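Local coordinates for hypothetical protein (Parabacteroides merdae, PDB 4OO3) that is of uncharacterised function but probably acts as an NAD(P)-dependent oxidoreductase, pairing a Rossmann-type nucleotide-binding domain with an oxidoreductase C-terminal domain, at residues L14-D18 against Y79-M83; K37-A43 against A68-Y74; N98-T102 against S117-I123; T102-K106 against L130-C134. The contacts are given in a common frame with arbitrary orientation. Residue numbers count along the deposited sequence, not the author numbering.

Interaction 1: residues L14-D18 against Y79-M83; sequences LITLD and YLEKM
This is a strand-to-helix contact in the parallel sheet of the nucleotide-binding domain: helix 79-86 packs on a face of the sheet against strand 14-17, one of the two middle strands, with apolar side chains doing the joining. Residues 14-17 are extended (phi -80 to -115°, psi 115 to 138°), and Asp18 leaves the strand with both backbone angles positive (44/60°). Residues 79-83 form one helical turn, closed by Met83 N to Tyr79 O at 3.0 Å. The axes of the two segments run nearly antiparallel, at 163°, and approach to 10.3 Å; in register, Leu17 CA lies 7.6 Å from Leu80 CA and Asp18 CA 8.1 Å from Tyr79 CA. Such antiparallel packing of a helix on parallel strands is what the right-handed beta-alpha-beta crossovers of a Rossmann fold produce, here between strands 70-75 and 91-94. Leu17 (chi1 t, chi2 p) and selenomethionine Met83 (chi1 t) each have 76 Å² covered. Leu17 CD2 meets Met83 CE at 3.4 Å and Leu80 CD1 at 3.9 Å, while Leu17 CD1 reaches the edge of the Tyr79 ring at CD1, 3.8 Å away. Ile15 (chi1 m) places CG2 3.7 Å from Met83 CG. Tyr79, chi1 p, carries OH to 3.9 Å from Asp18 OD2; the hydroxyl of Tyr104, on helix 98-110, hydrogen-bonds to both of these groups.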
loop_
_atom_site.group_PDB
_atom_site.type_symbol
_atom_site.label_atom_id
_atom_site.label_comp_id
_atom_site.label_asym_id
_atom_site.label_seq_id
_atom_site.Cartn_x
_atom_site.Cartn_y
_atom_site.Cartn_z
ATOM N N LEU A 14 -20.466 -8.544 3.990
ATOM C CA LEU A 14 -19.070 -8.623 4.423
ATOM C C LEU A 14 -18.782 -9.742 5.418
ATOM O O LEU A 14 -19.540 -9.975 6.350
ATOM C CB LEU A 14 -18.614 -7.304 5.063
ATOM C CG LEU A 14 -18.631 -6.027 4.232
ATOM C CD1 LEU A 14 -18.003 -4.894 5.037
ATOM C CD2 LEU A 14 -17.917 -6.226 2.906
ATOM N N ILE A 15 -17.662 -10.416 5.200
ATOM C CA ILE A 15 -17.074 -11.314 6.174
ATOM C C ILE A 15 -15.751 -10.704 6.582
ATOM O O ILE A 15 -14.961 -10.334 5.735
ATOM C CB ILE A 15 -16.765 -12.692 5.571
ATOM C CG1 ILE A 15 -18.036 -13.344 5.027
ATOM C CG2 ILE A 15 -16.091 -13.574 6.612
ATOM C CD1 ILE A 15 -17.778 -14.556 4.154
ATOM N N THR A 16 -15.494 -10.609 7.872
ATOM C CA THR A 16 -14.204 -10.132 8.319
ATOM C C THR A 16 -13.468 -11.304 8.930
ATOM O O THR A 16 -13.895 -11.844 9.936
ATOM C CB THR A 16 -14.362 -8.976 9.312
ATOM O OG1 THR A 16 -15.249 -8.000 8.747
ATOM C CG2 THR A 16 -13.009 -8.329 9.602
ATOM N N LEU A 17 -12.370 -11.708 8.297
ATOM C CA LEU A 17 -11.654 -12.915 8.687
ATOM C C LEU A 17 -10.346 -12.582 9.389
ATOM O O LEU A 17 -9.446 -11.989 8.791
ATOM C CB LEU A 17 -11.373 -13.766 7.460
ATOM C CG LEU A 17 -10.623 -15.076 7.712
ATOM C CD1 LEU A 17 -11.429 -16.033 8.576
ATOM C CD2 LEU A 17 -10.278 -15.692 6.372
ATOM N N ASP A 18 -10.254 -12.981 10.655
ATOM C CA ASP A 18 -9.056 -12.806 11.466
ATOM C C ASP A 18 -8.449 -11.410 11.310
ATOM O O ASP A 18 -7.308 -11.274 10.881
ATOM C CB ASP A 18 -8.036 -13.890 11.110
ATOM C CG ASP A 18 -6.863 -13.946 12.084
ATOM O OD1 ASP A 18 -6.995 -13.469 13.227
ATOM O OD2 ASP A 18 -5.804 -14.480 11.701
ATOM N N TYR A 79 -12.302 -20.965 13.600
ATOM C CA TYR A 79 -12.917 -19.799 12.942
ATOM C C TYR A 79 -12.984 -19.937 11.412
ATOM O O TYR A 79 -14.031 -19.663 10.818
ATOM C CB TYR A 79 -12.213 -18.483 13.345
ATOM C CG TYR A 79 -10.739 -18.415 12.983
ATOM C CD1 TYR A 79 -10.327 -17.908 11.752
ATOM C CD2 TYR A 79 -9.763 -18.864 13.868
ATOM C CE1 TYR A 79 -8.990 -17.857 11.416
ATOM C CE2 TYR A 79 -8.423 -18.820 13.540
ATOM C CZ TYR A 79 -8.043 -18.314 12.317
ATOM O OH TYR A 79 -6.718 -18.275 11.999
ATOM N N LEU A 80 -11.889 -20.386 10.786
ATOM C CA LEU A 80 -11.831 -20.511 9.322
ATOM C C LEU A 80 -12.764 -21.606 8.839
ATOM O O LEU A 80 -13.525 -21.418 7.898
ATOM C CB LEU A 80 -10.407 -20.814 8.843
ATOM C CG LEU A 80 -10.221 -20.921 7.324
ATOM C CD1 LEU A 80 -10.441 -19.581 6.643
ATOM C CD2 LEU A 80 -8.844 -21.463 6.997
ATOM N N GLU A 81 -12.669 -22.757 9.489
ATOM C CA GLU A 81 -13.542 -23.892 9.231
ATOM C C GLU A 81 -15.029 -23.494 9.319
ATOM O O GLU A 81 -15.825 -23.894 8.460
ATOM C CB GLU A 81 -13.175 -25.010 10.217
ATOM C CG GLU A 81 -14.020 -26.267 10.197
ATOM C CD GLU A 81 -13.531 -27.282 11.220
ATOM O OE1 GLU A 81 -12.362 -27.707 11.115
ATOM O OE2 GLU A 81 -14.306 -27.653 12.128
ATOM N N LYS A 82 -15.389 -22.689 10.326
ATOM C CA LYS A 82 -16.782 -22.221 10.503
ATOM C C LYS A 82 -17.218 -21.249 9.412
ATOM O O LYS A 82 -18.330 -21.335 8.903
ATOM C CB LYS A 82 -16.993 -21.562 11.879
ATOM C CG LYS A 82 -17.375 -22.531 12.985
ATOM C CD LYS A 82 -18.821 -22.991 12.863
ATOM C CE LYS A 82 -19.106 -24.195 13.748
ATOM N NZ LYS A 82 -19.054 -23.855 15.200
HETATM N N MSE A 83 -16.344 -20.316 9.066
HETATM C CA MSE A 83 -16.629 -19.352 8.006
HETATM C C MSE A 83 -16.935 -20.048 6.708
HETATM O O MSE A 83 -17.922 -19.739 6.039
HETATM C CB MSE A 83 -15.428 -18.435 7.812
HETATM C CG MSE A 83 -15.800 -17.216 6.980
HETATM SE SE MSE A 83 -15.138 -17.467 5.145
HETATM C CE MSE A 83 -13.492 -16.486 5.526
#

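Interaction 2: residues K37-A43 against A68-Y74; sequences KDVYVYA and AWNEIVY
Six backbone hydrogen bonds hold strands 38-43 and 70-75 together as parallel neighbours, the two strands of a beta-alpha-beta unit whose helix 47-61 covers one face, at the edge of the Rossmann-type sheet. The ladder alternates: Asn70 N to Lys37 O 2.8 Å, Val39 N to Asn70 O 2.9 Å, Ile72 N to Val39 O 2.8 Å, Val41 N to Ile72 O 3.0 Å, Tyr74 N to Val41 O 2.8 Å, Ala43 N to Tyr74 O 3.1 Å. Asp38 therefore pairs with Asn70 (CA to CA 4.7 Å) and Tyr42 with Tyr74 (CA to CA 4.9 Å); the segment axes approach to 4.7 Å at 25°. Residues 38-43 and 70-74 are extended throughout. At the start of the ladder, Asn70 ND2 (chi1 t) donates to Asp38 OD1 (chi1 m) at 2.8 Å. A water donates to Val41 O (3.0 Å) and Ile72 O (2.7 Å). On the face bearing Val39, Val41 and Glu71, toward helix 47-61, Val39 CG2 lies 3.8 Å from Trp69 CE3. The face bearing Tyr40, Ile72, Tyr42 and Tyr74 brings Tyr42 CD2 to 3.8 Å from Tyr74 CB, and Ile72 CD1 (chi1 m, chi2 t) to 3.3 Å from Tyr40 CE1.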
loop_
_atom_site.group_PDB
_atom_site.type_symbol
_atom_site.label_atom_id
_atom_site.label_comp_id
_atom_site.label_asym_id
_atom_site.label_seq_id
_atom_site.Cartn_x
_atom_site.Cartn_y
_atom_site.Cartn_z
ATOM N N LYS A 37 -25.804 -4.029 6.530
ATOM C CA LYS A 37 -25.396 -3.676 7.891
ATOM C C LYS A 37 -24.937 -4.873 8.715
ATOM O O LYS A 37 -24.175 -4.700 9.664
ATOM C CB LYS A 37 -26.518 -2.952 8.623
ATOM C CG LYS A 37 -26.470 -1.443 8.472
ATOM C CD LYS A 37 -26.769 -0.974 7.061
ATOM C CE LYS A 37 -26.692 0.540 7.000
ATOM N NZ LYS A 37 -27.255 1.087 5.742
ATOM N N ASP A 38 -25.394 -6.071 8.350
ATOM C CA ASP A 38 -25.009 -7.302 9.039
ATOM C C ASP A 38 -23.660 -7.755 8.519
ATOM O O ASP A 38 -23.503 -8.021 7.330
ATOM C CB ASP A 38 -26.043 -8.417 8.819
ATOM C CG ASP A 38 -27.381 -8.133 9.493
ATOM O OD1 ASP A 38 -27.427 -7.403 10.503
ATOM O OD2 ASP A 38 -28.403 -8.662 9.017
ATOM N N VAL A 39 -22.691 -7.842 9.419
ATOM C CA VAL A 39 -21.334 -8.206 9.064
ATOM C C VAL A 39 -20.907 -9.433 9.870
ATOM O O VAL A 39 -21.087 -9.488 11.081
ATOM C CB VAL A 39 -20.371 -7.023 9.305
ATOM C CG1 VAL A 39 -18.917 -7.427 9.062
ATOM C CG2 VAL A 39 -20.761 -5.845 8.419
ATOM N N TYR A 40 -20.323 -10.406 9.184
ATOM C CA TYR A 40 -19.960 -11.672 9.801
ATOM C C TYR A 40 -18.470 -11.721 10.104
ATOM O O TYR A 40 -17.643 -11.666 9.199
ATOM C CB TYR A 40 -20.412 -12.817 8.892
ATOM C CG TYR A 40 -21.910 -12.786 8.678
ATOM C CD1 TYR A 40 -22.768 -13.358 9.606
ATOM C CD2 TYR A 40 -22.473 -12.137 7.580
ATOM C CE1 TYR A 40 -24.142 -13.316 9.443
ATOM C CE2 TYR A 40 -23.853 -12.086 7.408
ATOM C CZ TYR A 40 -24.678 -12.676 8.345
ATOM O OH TYR A 40 -26.047 -12.643 8.203
ATOM N N VAL A 41 -18.137 -11.797 11.389
ATOM C CA VAL A 41 -16.748 -11.866 11.850
ATOM C C VAL A 41 -16.402 -13.287 12.317
ATOM O O VAL A 41 -17.142 -13.888 13.101
ATOM C CB VAL A 41 -16.512 -10.883 13.024
ATOM C CG1 VAL A 41 -15.111 -11.042 13.611
ATOM C CG2 VAL A 41 -16.758 -9.441 12.586
ATOM N N TYR A 42 -15.284 -13.815 11.823
ATOM C CA TYR A 42 -14.725 -15.083 12.284
ATOM C C TYR A 42 -13.263 -14.867 12.647
ATOM O O TYR A 42 -12.470 -14.405 11.818
ATOM C CB TYR A 42 -14.812 -16.146 11.187
ATOM C CG TYR A 42 -16.221 -16.431 10.741
ATOM C CD1 TYR A 42 -16.833 -15.627 9.799
ATOM C CD2 TYR A 42 -16.942 -17.490 11.273
ATOM C CE1 TYR A 42 -18.129 -15.865 9.383
ATOM C CE2 TYR A 42 -18.248 -17.743 10.860
ATOM C CZ TYR A 42 -18.829 -16.917 9.915
ATOM O OH TYR A 42 -20.105 -17.130 9.480
ATOM N N ALA A 43 -12.894 -15.229 13.864
ATOM C CA ALA A 43 -11.550 -14.954 14.340
ATOM C C ALA A 43 -11.210 -15.802 15.545
ATOM O O ALA A 43 -12.098 -16.210 16.280
ATOM C CB ALA A 43 -11.428 -13.480 14.706
ATOM N N ALA A 68 -24.076 1.995 11.424
ATOM C CA ALA A 68 -25.022 1.126 12.117
ATOM C C ALA A 68 -24.702 -0.346 11.835
ATOM O O ALA A 68 -25.594 -1.123 11.483
ATOM C CB ALA A 68 -26.444 1.459 11.691
ATOM N N TRP A 69 -23.434 -0.727 12.007
ATOM C CA TRP A 69 -23.008 -2.098 11.721
ATOM C C TRP A 69 -23.476 -3.054 12.799
ATOM O O TRP A 69 -23.383 -2.749 13.990
ATOM C CB TRP A 69 -21.491 -2.206 11.610
ATOM C CG TRP A 69 -20.912 -1.299 10.596
ATOM C CD1 TRP A 69 -20.118 -0.222 10.829
ATOM C CD2 TRP A 69 -21.091 -1.370 9.176
ATOM N NE1 TRP A 69 -19.782 0.378 9.647
ATOM C CE2 TRP A 69 -20.364 -0.303 8.614
ATOM C CE3 TRP A 69 -21.782 -2.237 8.327
ATOM C CZ2 TRP A 69 -20.311 -0.072 7.238
ATOM C CZ3 TRP A 69 -21.733 -2.007 6.964
ATOM C CH2 TRP A 69 -20.996 -0.932 6.430
ATOM N N ASN A 70 -23.987 -4.205 12.367
ATOM C CA ASN A 70 -24.336 -5.299 13.258
ATOM C C ASN A 70 -23.304 -6.414 13.123
ATOM O O ASN A 70 -23.332 -7.191 12.161
ATOM C CB ASN A 70 -25.721 -5.824 12.922
ATOM C CG ASN A 70 -26.129 -6.984 13.797
ATOM O OD1 ASN A 70 -25.718 -7.085 14.950
ATOM N ND2 ASN A 70 -26.953 -7.866 13.249
ATOM N N GLU A 71 -22.383 -6.478 14.077
ATOM C CA GLU A 71 -21.294 -7.437 14.020
ATOM C C GLU A 71 -21.738 -8.771 14.617
ATOM O O GLU A 71 -21.888 -8.908 15.827
ATOM C CB GLU A 71 -20.070 -6.883 14.750
ATOM C CG GLU A 71 -19.569 -5.555 14.196
ATOM C CD GLU A 71 -18.855 -5.699 12.870
ATOM O OE1 GLU A 71 -17.863 -6.452 12.805
ATOM O OE2 GLU A 71 -19.270 -5.038 11.896
ATOM N N ILE A 72 -21.982 -9.745 13.745
ATOM C CA ILE A 72 -22.326 -11.091 14.164
ATOM C C ILE A 72 -21.028 -11.873 14.286
ATOM O O ILE A 72 -20.454 -12.291 13.289
ATOM C CB ILE A 72 -23.268 -11.767 13.156
ATOM C CG1 ILE A 72 -24.533 -10.919 12.967
ATOM C CG2 ILE A 72 -23.631 -13.161 13.636
ATOM C CD1 ILE A 72 -25.281 -11.197 11.682
ATOM N N VAL A 73 -20.582 -12.074 15.518
ATOM C CA VAL A 73 -19.222 -12.526 15.792
ATOM C C VAL A 73 -19.154 -14.008 16.133
ATOM O O VAL A 73 -19.988 -14.524 16.871
ATOM C CB VAL A 73 -18.620 -11.730 16.964
ATOM C CG1 VAL A 73 -17.202 -12.209 17.277
ATOM C CG2 VAL A 73 -18.649 -10.234 16.658
ATOM N N TYR A 74 -18.153 -14.679 15.574
ATOM C CA TYR A 74 -17.777 -16.020 15.986
ATOM C C TYR A 74 -16.293 -16.055 16.319
ATOM O O TYR A 74 -15.447 -15.774 15.455
ATOM C CB TYR A 74 -18.035 -17.044 14.890
ATOM C CG TYR A 74 -17.650 -18.418 15.361
ATOM C CD1 TYR A 74 -18.560 -19.209 16.056
ATOM C CD2 TYR A 74 -16.356 -18.909 15.171
ATOM C CE1 TYR A 74 -18.208 -20.465 16.513
ATOM C CE2 TYR A 74 -15.996 -20.160 15.627
ATOM C CZ TYR A 74 -16.925 -20.932 16.298
ATOM O OH TYR A 74 -16.585 -22.171 16.760
HETATM O O HOH W 1 -19.847 -14.774 12.302
#

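Interaction 3: residues N98-T102 against S117-I123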
loop_
_atom_site.group_PDB
_atom_site.type_symbol
_atom_site.label_atom_id
_atom_site.label_comp_id
_atom_site.label_asym_id
_atom_site.label_seq_id
_atom_site.Cartn_x
_atom_site.Cartn_y
_atom_site.Cartn_z
ATOM N N ASN A 98 -0.130 -11.461 7.999
ATOM C CA ASN A 98 0.245 -11.663 6.601
ATOM C C ASN A 98 0.836 -13.035 6.314
ATOM O O ASN A 98 0.884 -13.458 5.163
ATOM C CB ASN A 98 1.223 -10.570 6.155
ATOM C CG ASN A 98 0.605 -9.184 6.204
ATOM O OD1 ASN A 98 -0.560 -9.009 5.882
ATOM N ND2 ASN A 98 1.387 -8.193 6.602
ATOM N N GLY A 99 1.291 -13.730 7.349
ATOM C CA GLY A 99 1.802 -15.092 7.190
ATOM C C GLY A 99 0.683 -16.066 6.865
ATOM O O GLY A 99 0.835 -16.936 6.012
ATOM N N LYS A 100 -0.444 -15.890 7.550
ATOM C CA LYS A 100 -1.660 -16.665 7.318
ATOM C C LYS A 100 -2.486 -16.229 6.087
ATOM O O LYS A 100 -3.325 -16.980 5.607
ATOM C CB LYS A 100 -2.560 -16.547 8.551
ATOM C CG LYS A 100 -2.011 -17.162 9.828
ATOM C CD LYS A 100 -2.753 -16.614 11.044
ATOM C CE LYS A 100 -3.184 -17.702 12.012
ATOM N NZ LYS A 100 -2.062 -18.137 12.883
ATOM N N LYS A 101 -2.247 -15.023 5.584
ATOM C CA LYS A 101 -3.174 -14.371 4.658
ATOM C C LYS A 101 -3.432 -15.134 3.364
ATOM O O LYS A 101 -4.578 -15.276 2.949
ATOM C CB LYS A 101 -2.662 -12.977 4.308
ATOM C CG LYS A 101 -3.551 -12.198 3.353
ATOM C CD LYS A 101 -2.856 -10.937 2.857
ATOM C CE LYS A 101 -2.749 -9.867 3.926
ATOM N NZ LYS A 101 -4.062 -9.225 4.203
ATOM N N THR A 102 -2.371 -15.589 2.709
ATOM C CA THR A 102 -2.506 -16.129 1.360
ATOM C C THR A 102 -3.334 -17.423 1.365
ATOM O O THR A 102 -4.194 -17.626 0.497
ATOM C CB THR A 102 -1.127 -16.340 0.689
ATOM O OG1 THR A 102 -0.246 -15.260 1.038
ATOM C CG2 THR A 102 -1.274 -16.390 -0.825
ATOM N N SER A 117 -8.258 -7.614 0.040
ATOM C CA SER A 117 -7.204 -7.798 1.024
ATOM C C SER A 117 -6.308 -6.585 1.051
ATOM O O SER A 117 -5.980 -6.023 0.012
ATOM C CB SER A 117 -6.369 -9.027 0.675
ATOM O OG SER A 117 -5.204 -9.095 1.482
ATOM N N ASP A 118 -5.900 -6.187 2.244
ATOM C CA ASP A 118 -4.802 -5.260 2.380
ATOM C C ASP A 118 -3.530 -5.901 1.813
ATOM O O ASP A 118 -3.430 -7.126 1.675
ATOM C CB ASP A 118 -4.582 -4.912 3.850
ATOM C CG ASP A 118 -3.830 -3.604 4.037
ATOM O OD1 ASP A 118 -3.522 -2.927 3.025
ATOM O OD2 ASP A 118 -3.566 -3.245 5.203
ATOM N N LYS A 119 -2.569 -5.066 1.459
ATOM C CA LYS A 119 -1.230 -5.547 1.141
ATOM C C LYS A 119 -0.508 -6.046 2.398
ATOM O O LYS A 119 -0.882 -5.688 3.517
ATOM C CB LYS A 119 -0.408 -4.447 0.456
ATOM C CG LYS A 119 -0.505 -3.058 1.095
ATOM C CD LYS A 119 0.766 -2.605 1.782
ATOM C CE LYS A 119 1.002 -3.297 3.104
ATOM N NZ LYS A 119 1.844 -2.444 3.971
ATOM N N PRO A 120 0.515 -6.904 2.231
ATOM C CA PRO A 120 0.910 -7.636 1.035
ATOM C C PRO A 120 0.198 -8.982 0.974
ATOM O O PRO A 120 0.139 -9.693 1.984
ATOM C CB PRO A 120 2.411 -7.854 1.247
ATOM C CG PRO A 120 2.571 -7.926 2.721
ATOM C CD PRO A 120 1.464 -7.122 3.343
HETATM N N MSE A 121 -0.323 -9.327 -0.201
HETATM C CA MSE A 121 -1.020 -10.611 -0.421
HETATM C C MSE A 121 -0.082 -11.778 -0.537
HETATM O O MSE A 121 -0.524 -12.923 -0.534
HETATM C CB MSE A 121 -1.907 -10.516 -1.668
HETATM C CG MSE A 121 -3.003 -9.481 -1.430
HETATM SE SE MSE A 121 -4.502 -9.778 -2.674
HETATM C CE MSE A 121 -3.545 -9.247 -4.300
ATOM N N ALA A 122 1.216 -11.509 -0.653
ATOM C CA ALA A 122 2.244 -12.552 -0.556
ATOM C C ALA A 122 3.513 -11.958 0.045
ATOM O O ALA A 122 3.862 -10.820 -0.281
ATOM C CB ALA A 122 2.535 -13.158 -1.921
ATOM N N ILE A 123 4.185 -12.732 0.909
ATOM C CA ILE A 123 5.391 -12.287 1.632
ATOM C C ILE A 123 6.661 -13.097 1.316
ATOM O O ILE A 123 7.707 -12.877 1.931
ATOM C CB ILE A 123 5.177 -12.303 3.165
ATOM C CG1 ILE A 123 4.956 -13.728 3.684
ATOM C CG2 ILE A 123 4.018 -11.408 3.550
ATOM C CD1 ILE A 123 4.862 -13.814 5.197
HETATM O O HOH W 2 0.150 -5.504 6.109
HETATM O O HOH W 3 0.695 -12.553 2.280
#
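Ser117, the last residue of strand 114-117, accepts a hydrogen bond at OG from Lys101 NZ (3.0 Å) and in turn donates one to Asp118 O (2.7 Å). Lys101 NZ also makes a weak bond to Asp118 O at 3.3 Å, and Gln94 is a further partner of this ammonium group. Lys119 O takes part through a water, which donates to it (2.8 Å) and accepts from Asn98 ND2 (3.0 Å); Asn98 ND2 also donates to Gln212 O. The peptide before Pro120 is cis; Pro120 CD lies 3.4 Å from Asn98 ND2 and Pro120 O 3.4 Å from Lys101 CD. At Met121 the carbonyl O receives Thr102 OG1 at 2.8 Å. Ile123 then packs against Asn98 and Gly99, its CD1 3.9 Å from Gly99 CA and its CG2 3.9 Å from Asn98 CB. Asp118-Lys119-cis-Pro120 follows the fifth strand where the Gfo/Idh/MocA oxidoreductases carry their EKP motif, which borders the nicotinamide and substrate site; a similar role is probable here.

Interaction 4: residues T102-K106 against L130-C134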
loop_
_atom_site.group_PDB
_atom_site.type_symbol
_atom_site.label_atom_id
_atom_site.label_comp_id
_atom_site.label_asym_id
_atom_site.label_seq_id
_atom_site.Cartn_x
_atom_site.Cartn_y
_atom_site.Cartn_z
ATOM N N THR A 102 -2.371 -15.589 2.709
ATOM C CA THR A 102 -2.506 -16.129 1.360
ATOM C C THR A 102 -3.334 -17.423 1.365
ATOM O O THR A 102 -4.194 -17.626 0.497
ATOM C CB THR A 102 -1.127 -16.340 0.689
ATOM O OG1 THR A 102 -0.246 -15.260 1.038
ATOM C CG2 THR A 102 -1.274 -16.390 -0.825
ATOM N N GLU A 103 -3.103 -18.275 2.361
ATOM C CA GLU A 103 -3.900 -19.498 2.520
ATOM C C GLU A 103 -5.373 -19.157 2.768
ATOM O O GLU A 103 -6.250 -19.731 2.130
ATOM C CB GLU A 103 -3.337 -20.371 3.648
ATOM C CG GLU A 103 -3.981 -21.746 3.787
ATOM C CD GLU A 103 -3.939 -22.581 2.509
ATOM O OE1 GLU A 103 -2.923 -22.535 1.775
ATOM O OE2 GLU A 103 -4.931 -23.295 2.246
ATOM N N TYR A 104 -5.639 -18.218 3.672
ATOM C CA TYR A 104 -6.993 -17.712 3.878
ATOM C C TYR A 104 -7.630 -17.301 2.557
ATOM O O TYR A 104 -8.766 -17.661 2.260
ATOM C CB TYR A 104 -6.995 -16.456 4.757
ATOM C CG TYR A 104 -6.688 -16.610 6.231
ATOM C CD1 TYR A 104 -6.709 -17.849 6.873
ATOM C CD2 TYR A 104 -6.426 -15.478 6.998
ATOM C CE1 TYR A 104 -6.453 -17.945 8.232
ATOM C CE2 TYR A 104 -6.164 -15.567 8.348
ATOM C CZ TYR A 104 -6.181 -16.800 8.960
ATOM O OH TYR A 104 -5.918 -16.859 10.307
ATOM N N ILE A 105 -6.898 -16.506 1.783
ATOM C CA ILE A 105 -7.402 -16.000 0.510
ATOM C C ILE A 105 -7.765 -17.132 -0.442
ATOM O O ILE A 105 -8.827 -17.106 -1.054
ATOM C CB ILE A 105 -6.397 -15.027 -0.154
ATOM C CG1 ILE A 105 -6.364 -13.702 0.624
ATOM C CG2 ILE A 105 -6.773 -14.761 -1.608
ATOM C CD1 ILE A 105 -5.306 -12.714 0.167
ATOM N N LYS A 106 -6.891 -18.120 -0.573
ATOM C CA LYS A 106 -7.149 -19.235 -1.480
ATOM C C LYS A 106 -8.454 -19.976 -1.133
ATOM O O LYS A 106 -9.303 -20.202 -1.998
ATOM C CB LYS A 106 -5.972 -20.220 -1.484
ATOM C CG LYS A 106 -5.981 -21.145 -2.688
ATOM C CD LYS A 106 -5.287 -22.463 -2.405
ATOM C CE LYS A 106 -6.154 -23.394 -1.572
ATOM N NZ LYS A 106 -5.754 -24.816 -1.770
ATOM N N LEU A 130 1.292 -19.505 -4.461
ATOM C CA LEU A 130 -0.078 -19.676 -3.970
ATOM C C LEU A 130 -0.996 -18.538 -4.453
ATOM O O LEU A 130 -2.164 -18.767 -4.769
ATOM C CB LEU A 130 -0.084 -19.761 -2.432
ATOM C CG LEU A 130 -1.353 -20.305 -1.761
ATOM C CD1 LEU A 130 -1.665 -21.714 -2.245
ATOM C CD2 LEU A 130 -1.217 -20.269 -0.243
ATOM N N LEU A 131 -0.456 -17.322 -4.527
ATOM C CA LEU A 131 -1.230 -16.154 -4.948
ATOM C C LEU A 131 -1.568 -16.217 -6.425
ATOM O O LEU A 131 -2.606 -15.716 -6.836
ATOM C CB LEU A 131 -0.467 -14.862 -4.657
ATOM C CG LEU A 131 -1.148 -13.530 -4.996
ATOM C CD1 LEU A 131 -2.395 -13.331 -4.151
ATOM C CD2 LEU A 131 -0.190 -12.372 -4.792
ATOM N N GLU A 132 -0.682 -16.805 -7.225
ATOM C CA GLU A 132 -0.977 -17.062 -8.632
ATOM C C GLU A 132 -2.163 -18.005 -8.785
ATOM O O GLU A 132 -3.022 -17.777 -9.628
ATOM C CB GLU A 132 0.229 -17.664 -9.349
ATOM C CG GLU A 132 1.373 -16.699 -9.561
ATOM C CD GLU A 132 2.535 -17.363 -10.255
ATOM O OE1 GLU A 132 3.145 -18.279 -9.662
ATOM O OE2 GLU A 132 2.819 -16.979 -11.400
ATOM N N GLU A 133 -2.199 -19.067 -7.980
ATOM C CA GLU A 133 -3.341 -19.988 -7.983
ATOM C C GLU A 133 -4.641 -19.249 -7.603
ATOM O O GLU A 133 -5.680 -19.434 -8.251
ATOM C CB GLU A 133 -3.096 -21.171 -7.034
ATOM C CG GLU A 133 -3.993 -22.375 -7.301
ATOM C CD GLU A 133 -3.850 -23.486 -6.268
ATOM O OE1 GLU A 133 -2.917 -23.435 -5.440
ATOM O OE2 GLU A 133 -4.677 -24.423 -6.283
ATOM N N CYS A 134 -4.562 -18.409 -6.567
ATOM C CA CYS A 134 -5.686 -17.565 -6.141
ATOM C C CYS A 134 -6.270 -16.775 -7.306
ATOM O O CYS A 134 -7.489 -16.751 -7.504
ATOM C CB CYS A 134 -5.257 -16.579 -5.047
ATOM S SG CYS A 134 -4.764 -17.320 -3.477
#
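Leu130, Lys106 and Thr102 give up most surface here (71, 65 and 58 Å²), with Cys134 close behind at 57 Å². Leu130, its CA-CB bond aimed at the partner helix, spreads its two methyls over the opposing turn: CD1 lies 3.7 Å from Lys106 CD, while CD2 lies 3.9 Å from Thr102 C and 3.5 Å from Glu103 OE1. Lys106 contributes its aliphatic chain to the interface, CD also lying 4.0 Å from Glu133 OE1, and its CB sits 3.7 Å from Cys134 SG. Thr102 turns CG2 toward the neighbour, 3.9 Å from Leu130 CB and 4.2 Å from Leu131 CB, whereas its OG1 is engaged with Met121 O. Cys134 SG fills the space between the helices, 3.8 Å from Ile105 CG2 and 4.0 Å from Thr102 O. The small Cys134 side chain is consistent with the close backbone approach, 5.2 Å between Lys106 CA and Cys134 CA; the segment axes come within 9.4 Å and cross at 22°, nearly parallel. Helices 98-110 and 125-140 thus lie side by side as consecutive helices of the Rossmann-type domain, linked through strand 114-117, with Ile105, Leu131 and Cys134 reaching down to Leu145 of strand 145-147.

How the interactions relate
Interactions 1 and 2 share the sheet: their centres lie 10 Å apart, and Thr16 N to Tyr40 O (2.7 Å) and Asp18 N to Tyr42 O (2.9 Å) are probable hydrogen bonds joining strands 14-17 and 38-43. Interactions 3 and 4 have Thr102 in common, with centres 9 Å apart, and Met121 CB packs on Leu131 CD1 at 3.8 Å. Helix 98-110 bridges the two pairs: Tyr104 OH lies 2.3 Å from Tyr79 OH and 2.8 Å from Asp18 OD2, while Lys100 CE packs 3.6 Å from Tyr79 OH. Interaction 2 stays apart from 3 and 4, its nearest atoms about 9 and 7 Å away. Residues 117-123 of interaction 3 probably border the nicotinamide and substrate site, as in related oxidoreductases.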